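Local coordinates for hypothetical protein VPA1032 (Vibrio parahaemolyticus, PDB 1ZBP), which is of unknown function but belongs to the ImpE family and joins a helical N-terminal region to a largely beta C-terminal part, at residues L19-I24 with S35-L40. Numbering follows the deposited sequence.
Sequences LLIEAI and SSFIEL
Leu20 reaches across from one helix to lie over the backbone of Phe37 on the next, a clear example of how two nearly antiparallel helices can be held together mainly by apolar side chains, with no hydrogen bond between the segments. The segment axes come within 9.7 Å at an angle of 154°. The nearest CA atoms, those of Leu20 and Phe37, are 6.0 Å apart. Followed outward, Leu20 begins with CB, which lies 4.1 Å from Phe37 CD1, obliquely to the ring. CG stands anti to the carbonyl carbon, and chi2 (174°) sets CD1 anti to CA, carrying that methyl outward to the partner helix. Leu20 CD1 sits 3.7 Å from Phe37 CA and also touches Ser36 O. It meets Leu40 CD1 at 3.4 Å, where the two leucine side chains cross at about a right angle. Phe37, its CG anti to the backbone N (chi1 173°), in turn meets Ile21 through its ring. Ile21 CG1 lies 3.5 Å from Phe37 CE1, and Ile21 CD1 approaches Phe37 CE1 and CZ. Ser36 OG is bonded to Ser32 O within its own helix. Helices 13-25 and 31-44 thus form an antiparallel hairpin, with Trp4 of helix 4-7 packing on Leu20, Ser36 and Leu40, and Gln53 of helix 47-60 touching Phe37, so that the pair lies within the helical N-terminal part of the chain.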
loop_
_atom_site.group_PDB
_atom_site.type_symbol
_atom_site.label_atom_id
_atom_site.label_comp_id
_atom_site.label_asym_id
_atom_site.label_seq_id
_atom_site.Cartn_x
_atom_site.Cartn_y
_atom_site.Cartn_z
ATOM N N LEU A 19 -25.207 -2.760 -4.837
ATOM C CA LEU A 19 -26.186 -1.974 -4.097
ATOM C C LEU A 19 -25.959 -0.464 -4.271
ATOM O O LEU A 19 -26.861 0.335 -4.018
ATOM C CB LEU A 19 -26.165 -2.348 -2.605
ATOM C CG LEU A 19 -26.828 -3.677 -2.231
ATOM C CD1 LEU A 19 -26.603 -3.984 -0.755
ATOM C CD2 LEU A 19 -28.314 -3.605 -2.537
ATOM N N LEU A 20 -24.762 -0.081 -4.708
ATOM C CA LEU A 20 -24.448 1.325 -4.920
ATOM C C LEU A 20 -24.734 1.742 -6.360
ATOM O O LEU A 20 -25.363 2.773 -6.602
ATOM C CB LEU A 20 -22.984 1.602 -4.575
ATOM C CG LEU A 20 -22.693 1.590 -3.078
ATOM C CD1 LEU A 20 -21.201 1.721 -2.815
ATOM C CD2 LEU A 20 -23.455 2.723 -2.419
ATOM N N ILE A 21 -24.278 0.940 -7.316
ATOM C CA ILE A 21 -24.498 1.247 -8.720
ATOM C C ILE A 21 -25.982 1.402 -9.003
ATOM O O ILE A 21 -26.382 2.282 -9.763
ATOM C CB ILE A 21 -23.939 0.144 -9.626
ATOM C CG1 ILE A 21 -22.415 0.109 -9.514
ATOM C CG2 ILE A 21 -24.374 0.392 -11.061
ATOM C CD1 ILE A 21 -21.763 -0.994 -10.330
ATOM N N GLU A 22 -26.795 0.542 -8.393
ATOM C CA GLU A 22 -28.242 0.591 -8.571
ATOM C C GLU A 22 -28.828 1.751 -7.762
ATOM O O GLU A 22 -29.861 2.315 -8.126
ATOM C CB GLU A 22 -28.890 -0.724 -8.112
ATOM C CG GLU A 22 -29.202 -1.746 -9.221
ATOM C CD GLU A 22 -27.997 -2.564 -9.662
ATOM O OE1 GLU A 22 -28.193 -3.612 -10.316
ATOM O OE2 GLU A 22 -26.855 -2.159 -9.366
ATOM N N ALA A 23 -28.163 2.104 -6.664
ATOM C CA ALA A 23 -28.626 3.191 -5.805
ATOM C C ALA A 23 -28.506 4.557 -6.474
ATOM O O ALA A 23 -29.334 5.444 -6.248
ATOM C CB ALA A 23 -27.853 3.182 -4.498
ATOM N N ILE A 24 -27.474 4.731 -7.296
ATOM C CA ILE A 24 -27.273 5.995 -7.992
ATOM C C ILE A 24 -28.221 6.106 -9.191
ATOM O O ILE A 24 -28.513 7.206 -9.660
ATOM C CB ILE A 24 -25.803 6.154 -8.475
ATOM C CG1 ILE A 24 -25.445 5.029 -9.451
ATOM C CG2 ILE A 24 -24.854 6.152 -7.277
ATOM C CD1 ILE A 24 -24.070 5.167 -10.077
ATOM N N SER A 35 -19.747 9.156 -4.219
ATOM C CA SER A 35 -18.527 9.206 -3.415
ATOM C C SER A 35 -18.245 7.862 -2.747
ATOM O O SER A 35 -17.125 7.346 -2.812
ATOM C CB SER A 35 -18.644 10.290 -2.341
ATOM O OG SER A 35 -17.484 10.347 -1.521
ATOM N N SER A 36 -19.256 7.292 -2.098
ATOM C CA SER A 36 -19.094 5.998 -1.436
ATOM C C SER A 36 -18.794 4.904 -2.459
ATOM O O SER A 36 -18.118 3.922 -2.154
ATOM C CB SER A 36 -20.362 5.636 -0.646
ATOM O OG SER A 36 -20.610 6.582 0.390
ATOM N N PHE A 37 -19.296 5.077 -3.675
ATOM C CA PHE A 37 -19.079 4.094 -4.739
ATOM C C PHE A 37 -17.625 4.164 -5.258
ATOM O O PHE A 37 -17.080 3.170 -5.751
ATOM C CB PHE A 37 -20.085 4.349 -5.876
ATOM C CG PHE A 37 -19.852 3.514 -7.107
ATOM C CD1 PHE A 37 -19.706 2.134 -7.016
ATOM C CD2 PHE A 37 -19.760 4.115 -8.363
ATOM C CE1 PHE A 37 -19.467 1.363 -8.153
ATOM C CE2 PHE A 37 -19.521 3.352 -9.504
ATOM C CZ PHE A 37 -19.372 1.973 -9.395
ATOM N N ILE A 38 -17.002 5.339 -5.132
ATOM C CA ILE A 38 -15.621 5.543 -5.570
ATOM C C ILE A 38 -14.651 4.889 -4.580
ATOM O O ILE A 38 -13.652 4.274 -4.977
ATOM C CB ILE A 38 -15.279 7.055 -5.676
ATOM C CG1 ILE A 38 -16.108 7.697 -6.785
ATOM C CG2 ILE A 38 -13.790 7.243 -5.973
ATOM C CD1 ILE A 38 -16.149 9.197 -6.727
ATOM N N GLU A 39 -14.946 5.030 -3.290
ATOM C CA GLU A 39 -14.089 4.457 -2.259
ATOM C C GLU A 39 -14.022 2.944 -2.403
ATOM O O GLU A 39 -12.931 2.364 -2.455
ATOM C CB GLU A 39 -14.588 4.835 -0.857
ATOM C CG GLU A 39 -14.105 6.197 -0.384
ATOM C CD GLU A 39 -14.536 6.517 1.038
ATOM O OE1 GLU A 39 -13.969 7.455 1.634
ATOM O OE2 GLU A 39 -15.452 5.844 1.557
ATOM N N LEU A 40 -15.186 2.307 -2.494
ATOM C CA LEU A 40 -15.248 0.856 -2.632
ATOM C C LEU A 40 -14.703 0.380 -3.977
ATOM O O LEU A 40 -14.487 -0.818 -4.184
ATOM C CB LEU A 40 -16.689 0.370 -2.428
ATOM C CG LEU A 40 -17.351 0.842 -1.114
ATOM C CD1 LEU A 40 -18.743 0.241 -0.979
ATOM C CD2 LEU A 40 -16.485 0.449 0.079
#